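Side-chain contacts in MAU2 chromatid cohesion factor homolog (Saccharomyces cerevisiae, PDB 4XDN), which forms a complex with SCC2 that is required for the association of cohesin with chromosomes, and so serves sister chromatid cohesion: residues L324-S329 with P349-T354; Y317-N322 with Q377-I382. All coordinates share one frame; numbering follows the deposited sequence.

Interaction 1: L324-S329 with P349-T354; sequences LLLLQS and PKVYST
The carbonyl oxygen of Lys350, a residue whose aliphatic chain lies against Leu325, accepts three hydrogen bonds. The backbone donor Thr354 N reaches Lys350 O at 2.8 Å; the hydroxyls add Thr354 OG1 at 2.9 Å and Ser353 OG at 3.0 Å from the same oxygen. Thr354 OG1 sits above the carbonyl plane, 42° out of it, rather than on a lone pair. On the other helix Leu325 O takes two, Ser329 OG at 2.8 Å as well as Ser329 N, the pair arriving from opposite faces of the carbonyl plane. The hydroxyls of Ser329, Ser353 and Thr354 are thus turned onto carbonyls of their own helices, and the side chains that meet between the segments do so through carbon atoms.

The centre of that meeting is Val351, whose two methyl groups divide the work. CG2 packs on the branch point of Leu325, with Leu325 CG and Val351 CG2 3.6 Å apart, and the two side chains lie alongside each other, running opposite ways. With CG1 anti to the backbone N (chi1 175°) and CG2 beside that N, CG2 is the methyl set on Leu325, and CG1 turns to Leu326, more loosely, with Leu326 CB 4.2 Å from Val351 CG1. At the exposed margin the extended chain of Lys350 runs across Leu325 at about a right angle, bringing Lys350 CD to 3.8 Å from Leu325 CD2.

The axes of the two segments approach to 9.6 Å at 155°, nearly antiparallel, as in a helical hairpin. Helices 317-331 and 339-360 form this pair. Leu325 also rests on Phe343, nearer the N-terminal end of helix 339-360, Leu324 packs on helices 272-291 and 250-266, Leu327 on the latter, and Val351 is backed by Ile382 and Cys386 of helix 369-398.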
ATOM      1  N   LEU A 324       2.493 -11.552  -6.077  1.00 28.78           N
ATOM      2  CA  LEU A 324       2.815 -12.583  -5.096  1.00 31.95           C
ATOM      3  C   LEU A 324       4.317 -12.807  -5.007  1.00 33.15           C
ATOM      4  O   LEU A 324       4.858 -13.040  -3.925  1.00 33.89           O
ATOM      5  CB  LEU A 324       2.112 -13.896  -5.446  1.00 35.84           C
ATOM      6  CG  LEU A 324       2.480 -15.103  -4.580  1.00 40.68           C
ATOM      7  CD1 LEU A 324       2.229 -14.823  -3.100  1.00 41.51           C
ATOM      8  CD2 LEU A 324       1.710 -16.333  -5.031  1.00 44.64           C
ATOM      9  N   LEU A 325       4.990 -12.736  -6.149  1.00 31.91           N
ATOM     10  CA  LEU A 325       6.427 -12.938  -6.180  1.00 32.99           C
ATOM     11  C   LEU A 325       7.129 -11.777  -5.483  1.00 32.38           C
ATOM     12  O   LEU A 325       8.154 -11.965  -4.829  1.00 31.33           O
ATOM     13  CB  LEU A 325       6.920 -13.087  -7.620  1.00 31.94           C
ATOM     14  CG  LEU A 325       8.408 -13.400  -7.790  1.00 32.91           C
ATOM     15  CD1 LEU A 325       8.801 -14.657  -7.021  1.00 33.38           C
ATOM     16  CD2 LEU A 325       8.746 -13.558  -9.267  1.00 32.94           C
ATOM     17  N   LEU A 326       6.565 -10.580  -5.614  1.00 30.61           N
ATOM     18  CA  LEU A 326       7.109  -9.408  -4.938  1.00 31.54           C
ATOM     19  C   LEU A 326       6.986  -9.563  -3.426  1.00 31.56           C
ATOM     20  O   LEU A 326       7.960  -9.381  -2.697  1.00 32.70           O
ATOM     21  CB  LEU A 326       6.395  -8.133  -5.400  1.00 31.30           C
ATOM     22  CG  LEU A 326       6.793  -6.832  -4.695  1.00 32.17           C
ATOM     23  CD1 LEU A 326       8.252  -6.490  -4.953  1.00 33.98           C
ATOM     24  CD2 LEU A 326       5.886  -5.689  -5.131  1.00 31.09           C
ATOM     25  N   LEU A 327       5.787  -9.909  -2.966  1.00 29.64           N
ATOM     26  CA  LEU A 327       5.532 -10.076  -1.538  1.00 29.34           C
ATOM     27  C   LEU A 327       6.427 -11.156  -0.942  1.00 30.07           C
ATOM     28  O   LEU A 327       6.967 -10.990   0.152  1.00 28.93           O
ATOM     29  CB  LEU A 327       4.061 -10.425  -1.288  1.00 26.39           C
ATOM     30  CG  LEU A 327       3.016  -9.405  -1.748  1.00 23.97           C
ATOM     31  CD1 LEU A 327       1.619  -9.923  -1.452  1.00 26.35           C
ATOM     32  CD2 LEU A 327       3.230  -8.045  -1.095  1.00 23.41           C
ATOM     33  N   GLN A 328       6.576 -12.264  -1.660  1.00 31.59           N
ATOM     34  CA  GLN A 328       7.420 -13.358  -1.200  1.00 34.50           C
ATOM     35  C   GLN A 328       8.864 -12.896  -1.057  1.00 34.09           C
ATOM     36  O   GLN A 328       9.541 -13.244  -0.090  1.00 36.38           O
ATOM     37  CB  GLN A 328       7.342 -14.545  -2.162  1.00 35.63           C
ATOM     38  CG  GLN A 328       8.225 -15.722  -1.762  1.00 36.02           C
ATOM     39  CD  GLN A 328       8.076 -16.906  -2.692  1.00 34.06           C
ATOM     40  OE1 GLN A 328       7.503 -16.790  -3.772  1.00 32.75           O
ATOM     41  NE2 GLN A 328       8.591 -18.056  -2.274  1.00 32.59           N
ATOM     42  N   SER A 329       9.324 -12.107  -2.024  1.00 32.72           N
ATOM     43  CA  SER A 329      10.703 -11.631  -2.042  1.00 33.61           C
ATOM     44  C   SER A 329      10.954 -10.629  -0.921  1.00 32.84           C
ATOM     45  O   SER A 329      12.003 -10.662  -0.274  1.00 32.01           O
ATOM     46  CB  SER A 329      11.038 -11.002  -3.397  1.00 32.41           C
ATOM     47  OG  SER A 329      10.930 -11.955  -4.443  1.00 29.80           O
ATOM     48  N   PRO A 349      14.686  -9.082  -9.556  1.00 36.61           N
ATOM     49  CA  PRO A 349      14.936  -8.807 -10.975  1.00 35.89           C
ATOM     50  C   PRO A 349      13.866  -9.385 -11.900  1.00 34.12           C
ATOM     51  O   PRO A 349      13.554  -8.775 -12.919  1.00 36.08           O
ATOM     52  CB  PRO A 349      16.287  -9.477 -11.222  1.00 39.06           C
ATOM     53  CG  PRO A 349      16.972  -9.401  -9.916  1.00 40.01           C
ATOM     54  CD  PRO A 349      15.905  -9.558  -8.876  1.00 38.66           C
ATOM     55  N   LYS A 350      13.315 -10.544 -11.550  1.00 32.71           N
ATOM     56  CA  LYS A 350      12.263 -11.154 -12.358  1.00 34.75           C
ATOM     57  C   LYS A 350      10.981 -10.331 -12.277  1.00 33.29           C
ATOM     58  O   LYS A 350      10.328 -10.086 -13.291  1.00 33.37           O
ATOM     59  CB  LYS A 350      11.998 -12.593 -11.911  1.00 38.87           C
ATOM     60  CG  LYS A 350      10.838 -13.259 -12.637  1.00 45.12           C
ATOM     61  CD  LYS A 350      10.721 -14.731 -12.271  1.00 51.97           C
ATOM     62  CE  LYS A 350       9.478 -15.360 -12.890  1.00 56.18           C
ATOM     63  NZ  LYS A 350       9.254 -16.748 -12.397  1.00 58.96           N
ATOM     64  N   VAL A 351      10.626  -9.916 -11.064  1.00 32.24           N
ATOM     65  CA  VAL A 351       9.484  -9.033 -10.851  1.00 33.41           C
ATOM     66  C   VAL A 351       9.666  -7.756 -11.661  1.00 34.11           C
ATOM     67  O   VAL A 351       8.727  -7.262 -12.289  1.00 32.08           O
ATOM     68  CB  VAL A 351       9.314  -8.677  -9.356  1.00 33.98           C
ATOM     69  CG1 VAL A 351       8.188  -7.665  -9.157  1.00 32.83           C
ATOM     70  CG2 VAL A 351       9.054  -9.934  -8.538  1.00 34.67           C
ATOM     71  N   TYR A 352      10.885  -7.229 -11.643  1.00 32.64           N
ATOM     72  CA  TYR A 352      11.211  -6.021 -12.387  1.00 32.43           C
ATOM     73  C   TYR A 352      10.985  -6.230 -13.884  1.00 34.61           C
ATOM     74  O   TYR A 352      10.246  -5.474 -14.515  1.00 33.24           O
ATOM     75  CB  TYR A 352      12.658  -5.610 -12.118  1.00 32.53           C
ATOM     76  CG  TYR A 352      13.033  -4.261 -12.682  1.00 31.70           C
ATOM     77  CD1 TYR A 352      13.532  -4.142 -13.973  1.00 35.52           C
ATOM     78  CD2 TYR A 352      12.900  -3.105 -11.924  1.00 30.69           C
ATOM     79  CE1 TYR A 352      13.882  -2.911 -14.495  1.00 38.11           C
ATOM     80  CE2 TYR A 352      13.249  -1.868 -12.438  1.00 33.23           C
ATOM     81  CZ  TYR A 352      13.739  -1.778 -13.725  1.00 36.29           C
ATOM     82  OH  TYR A 352      14.089  -0.555 -14.250  1.00 38.75           O
ATOM     83  N   SER A 353      11.612  -7.263 -14.444  1.00 36.22           N
ATOM     84  CA  SER A 353      11.507  -7.536 -15.877  1.00 38.69           C
ATOM     85  C   SER A 353      10.080  -7.895 -16.296  1.00 36.64           C
ATOM     86  O   SER A 353       9.625  -7.485 -17.364  1.00 36.54           O
ATOM     87  CB  SER A 353      12.458  -8.666 -16.278  1.00 41.73           C
ATOM     88  OG  SER A 353      12.087  -9.890 -15.671  1.00 44.29           O
ATOM     89  N   THR A 354       9.382  -8.666 -15.467  1.00 35.97           N
ATOM     90  CA  THR A 354       7.991  -9.016 -15.749  1.00 36.09           C
ATOM     91  C   THR A 354       7.152  -7.751 -15.834  1.00 35.50           C
ATOM     92  O   THR A 354       6.347  -7.584 -16.751  1.00 36.30           O
ATOM     93  CB  THR A 354       7.399  -9.948 -14.668  1.00 36.93           C
ATOM     94  OG1 THR A 354       8.074 -11.210 -14.697  1.00 38.70           O
ATOM     95  CG2 THR A 354       5.902 -10.179 -14.898  1.00 36.77           C
TER

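Interaction 2: Y317-N322 with Q377-I382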
ATOM      1  N   TYR A 317      -4.320 -13.056 -13.947  1.00 35.90           N
ATOM      2  CA  TYR A 317      -3.417 -14.116 -13.501  1.00 39.49           C
ATOM      3  C   TYR A 317      -1.940 -13.716 -13.518  1.00 36.94           C
ATOM      4  O   TYR A 317      -1.230 -13.930 -12.536  1.00 36.88           O
ATOM      5  CB  TYR A 317      -3.615 -15.367 -14.361  1.00 43.25           C
ATOM      6  CG  TYR A 317      -2.667 -16.492 -14.011  1.00 46.98           C
ATOM      7  CD1 TYR A 317      -2.702 -17.089 -12.758  1.00 47.49           C
ATOM      8  CD2 TYR A 317      -1.741 -16.960 -14.934  1.00 49.09           C
ATOM      9  CE1 TYR A 317      -1.840 -18.117 -12.432  1.00 49.04           C
ATOM     10  CE2 TYR A 317      -0.874 -17.990 -14.617  1.00 49.91           C
ATOM     11  CZ  TYR A 317      -0.927 -18.564 -13.365  1.00 50.02           C
ATOM     12  OH  TYR A 317      -0.068 -19.590 -13.044  1.00 51.08           O
ATOM     13  N   LYS A 318      -1.476 -13.148 -14.627  1.00 38.40           N
ATOM     14  CA  LYS A 318      -0.078 -12.741 -14.738  1.00 39.95           C
ATOM     15  C   LYS A 318       0.266 -11.656 -13.723  1.00 35.93           C
ATOM     16  O   LYS A 318       1.306 -11.717 -13.067  1.00 33.36           O
ATOM     17  CB  LYS A 318       0.236 -12.242 -16.149  1.00 44.27           C
ATOM     18  CG  LYS A 318       0.437 -13.345 -17.175  1.00 51.54           C
ATOM     19  CD  LYS A 318       1.432 -12.917 -18.246  1.00 56.16           C
ATOM     20  CE  LYS A 318       1.589 -13.973 -19.331  1.00 60.27           C
ATOM     21  NZ  LYS A 318       0.366 -14.091 -20.176  1.00 62.61           N
ATOM     22  N   GLU A 319      -0.609 -10.663 -13.602  1.00 33.68           N
ATOM     23  CA  GLU A 319      -0.388  -9.566 -12.671  1.00 34.91           C
ATOM     24  C   GLU A 319      -0.358 -10.074 -11.237  1.00 32.31           C
ATOM     25  O   GLU A 319       0.420  -9.593 -10.414  1.00 33.86           O
ATOM     26  CB  GLU A 319      -1.476  -8.497 -12.815  1.00 37.57           C
ATOM     27  CG  GLU A 319      -1.349  -7.609 -14.050  1.00 42.70           C
ATOM     28  CD  GLU A 319      -1.851  -8.276 -15.315  1.00 46.93           C
ATOM     29  OE1 GLU A 319      -1.962  -9.519 -15.336  1.00 47.65           O
ATOM     30  OE2 GLU A 319      -2.137  -7.552 -16.291  1.00 50.89           O
ATOM     31  N   LEU A 320      -1.205 -11.054 -10.943  1.00 29.76           N
ATOM     32  CA  LEU A 320      -1.334 -11.570  -9.588  1.00 31.37           C
ATOM     33  C   LEU A 320      -0.069 -12.299  -9.141  1.00 32.42           C
ATOM     34  O   LEU A 320       0.428 -12.067  -8.039  1.00 32.73           O
ATOM     35  CB  LEU A 320      -2.543 -12.503  -9.489  1.00 32.32           C
ATOM     36  CG  LEU A 320      -2.781 -13.156  -8.126  1.00 31.12           C
ATOM     37  CD1 LEU A 320      -2.892 -12.116  -7.023  1.00 30.56           C
ATOM     38  CD2 LEU A 320      -4.031 -14.008  -8.173  1.00 32.73           C
ATOM     39  N   LYS A 321       0.444 -13.181  -9.993  1.00 32.25           N
ATOM     40  CA  LYS A 321       1.667 -13.908  -9.679  1.00 33.67           C
ATOM     41  C   LYS A 321       2.825 -12.939  -9.491  1.00 33.18           C
ATOM     42  O   LYS A 321       3.671 -13.132  -8.619  1.00 32.96           O
ATOM     43  CB  LYS A 321       2.000 -14.919 -10.778  1.00 38.24           C
ATOM     44  CG  LYS A 321       1.156 -16.182 -10.727  1.00 42.91           C
ATOM     45  CD  LYS A 321       1.813 -17.346 -11.462  1.00 49.78           C
ATOM     46  CE  LYS A 321       3.049 -17.874 -10.737  1.00 55.15           C
ATOM     47  NZ  LYS A 321       2.756 -18.299  -9.335  1.00 58.13           N
ATOM     48  N   ASN A 322       2.850 -11.893 -10.312  1.00 33.75           N
ATOM     49  CA  ASN A 322       3.873 -10.858 -10.211  1.00 33.19           C
ATOM     50  C   ASN A 322       3.852 -10.198  -8.831  1.00 32.75           C
ATOM     51  O   ASN A 322       4.901  -9.983  -8.225  1.00 33.15           O
ATOM     52  CB  ASN A 322       3.672  -9.808 -11.305  1.00 31.38           C
ATOM     53  CG  ASN A 322       4.869  -8.886 -11.464  1.00 31.58           C
ATOM     54  OD1 ASN A 322       6.017  -9.335 -11.511  1.00 31.53           O
ATOM     55  ND2 ASN A 322       4.604  -7.586 -11.545  1.00 30.06           N
ATOM     56  N   GLN A 377       1.184   3.607 -13.939  1.00 29.22           N
ATOM     57  CA  GLN A 377       1.746   4.336 -12.813  1.00 31.14           C
ATOM     58  C   GLN A 377       1.994   3.382 -11.644  1.00 30.81           C
ATOM     59  O   GLN A 377       3.005   3.486 -10.944  1.00 30.95           O
ATOM     60  CB  GLN A 377       0.808   5.472 -12.398  1.00 34.35           C
ATOM     61  CG  GLN A 377       1.495   6.641 -11.707  1.00 38.33           C
ATOM     62  CD  GLN A 377       2.270   7.532 -12.668  1.00 39.16           C
ATOM     63  OE1 GLN A 377       2.633   7.118 -13.770  1.00 37.32           O
ATOM     64  NE2 GLN A 377       2.525   8.768 -12.248  1.00 40.98           N
ATOM     65  N   THR A 378       1.070   2.445 -11.450  1.00 28.57           N
ATOM     66  CA  THR A 378       1.212   1.418 -10.424  1.00 29.36           C
ATOM     67  C   THR A 378       2.335   0.452 -10.788  1.00 29.58           C
ATOM     68  O   THR A 378       3.094   0.016  -9.921  1.00 27.45           O
ATOM     69  CB  THR A 378      -0.103   0.637 -10.232  1.00 28.75           C
ATOM     70  OG1 THR A 378      -1.099   1.512  -9.695  1.00 29.32           O
ATOM     71  CG2 THR A 378       0.082  -0.540  -9.283  1.00 26.60           C
ATOM     72  N   TYR A 379       2.430   0.114 -12.071  1.00 29.83           N
ATOM     73  CA  TYR A 379       3.513  -0.731 -12.560  1.00 31.05           C
ATOM     74  C   TYR A 379       4.860  -0.082 -12.265  1.00 31.38           C
ATOM     75  O   TYR A 379       5.808  -0.757 -11.871  1.00 29.94           O
ATOM     76  CB  TYR A 379       3.376  -0.984 -14.066  1.00 32.06           C
ATOM     77  CG  TYR A 379       2.326  -2.001 -14.462  1.00 34.90           C
ATOM     78  CD1 TYR A 379       2.098  -3.138 -13.695  1.00 36.65           C
ATOM     79  CD2 TYR A 379       1.570  -1.830 -15.616  1.00 37.54           C
ATOM     80  CE1 TYR A 379       1.145  -4.069 -14.062  1.00 38.17           C
ATOM     81  CE2 TYR A 379       0.615  -2.757 -15.988  1.00 38.80           C
ATOM     82  CZ  TYR A 379       0.407  -3.873 -15.207  1.00 40.57           C
ATOM     83  OH  TYR A 379      -0.542  -4.799 -15.571  1.00 45.69           O
ATOM     84  N   LYS A 380       4.937   1.232 -12.452  1.00 29.92           N
ATOM     85  CA  LYS A 380       6.177   1.959 -12.213  1.00 31.95           C
ATOM     86  C   LYS A 380       6.538   1.955 -10.730  1.00 30.38           C
ATOM     87  O   LYS A 380       7.714   1.922 -10.374  1.00 29.47           O
ATOM     88  CB  LYS A 380       6.064   3.393 -12.732  1.00 32.95           C
ATOM     89  CG  LYS A 380       6.163   3.498 -14.251  1.00 34.97           C
ATOM     90  CD  LYS A 380       5.587   4.804 -14.775  1.00 37.37           C
ATOM     91  CE  LYS A 380       6.317   6.012 -14.213  1.00 40.60           C
ATOM     92  NZ  LYS A 380       5.766   7.286 -14.752  1.00 43.29           N
ATOM     93  N   SER A 381       5.526   1.974  -9.869  1.00 29.39           N
ATOM     94  CA  SER A 381       5.764   1.922  -8.430  1.00 32.29           C
ATOM     95  C   SER A 381       6.353   0.568  -8.052  1.00 31.31           C
ATOM     96  O   SER A 381       7.190   0.477  -7.156  1.00 34.08           O
ATOM     97  CB  SER A 381       4.471   2.174  -7.650  1.00 35.93           C
ATOM     98  OG  SER A 381       3.593   1.067  -7.740  1.00 39.00           O
ATOM     99  N   ILE A 382       5.911  -0.481  -8.739  1.00 30.70           N
ATOM    100  CA  ILE A 382       6.447  -1.818  -8.511  1.00 30.60           C
ATOM    101  C   ILE A 382       7.922  -1.848  -8.892  1.00 32.77           C
ATOM    102  O   ILE A 382       8.735  -2.438  -8.182  1.00 30.72           O
ATOM    103  CB  ILE A 382       5.670  -2.892  -9.306  1.00 30.55           C
ATOM    104  CG1 ILE A 382       4.252  -3.025  -8.742  1.00 30.15           C
ATOM    105  CG2 ILE A 382       6.392  -4.243  -9.247  1.00 31.69           C
ATOM    106  CD1 ILE A 382       3.347  -3.977  -9.509  1.00 31.84           C
TER
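Tyr379 brings its hydroxyl against the CG and one carboxylate oxygen of Glu319. Tyr379 OH lies 3.3 Å from Glu319 CG and equally 3.3 Å from Glu319 OE2. Glu319 CG comes to the ring at its edge, near the ring plane, and the carboxylate is turned 30° from that plane. In Glu319, CG is anti to the carbonyl carbon (chi1 -75°), and the bend at chi2, 79°, sets the direction of the carboxylate; CG and OE2, both bonded to CD, are close enough for one hydroxyl to meet both.

A second, looser touch joins Asn322 ND2 to the terminal methyl of Ile382, at 4.3 Å from Ile382 CD1. The amide nitrogen has its polar partner elsewhere, in a hydrogen bond to Thr355 OG1 of helix 339-360. All four touching residues are buried, yet the backbones stand well apart, with Glu319 CA and Tyr379 CA 9.7 Å from each other.

Farther out, Tyr379 packs on Ile359 and Met313, while Arg375 makes a long, weak ion pair with Glu319 OE2 that may still favour the charged carboxylate. Ile382 leans on Thr355 and on an apolar side chain of the chain of another protein. Two helices joined across a third, 339-360, in this way are consistent with the tetratricopeptide-type helical array described for Scc4, whose helix 369-398 here also touches that other protein.

How the interactions relate
Helix 317-331 comes first along the chain and serves both contacts, through 317-322 in interaction 2 and 324-329 about two turns later in interaction 1. The chain then turns back in helix 339-360, and 349-354 closes the shorter loop, with 19 residues between the segments. Helix 369-398 follows, and its 377-382 closes the wider loop of 54 intervening residues, inside which interaction 1 is wholly nested. The two centres are about 9 Å apart. The two contacts also touch directly: Val351 CG1 lies 3.9 Å from Ile382 CG2, and Thr354 CG2 is 3.5 Å from Asn322 OD1. Three successive helices are thereby packed each against the other two.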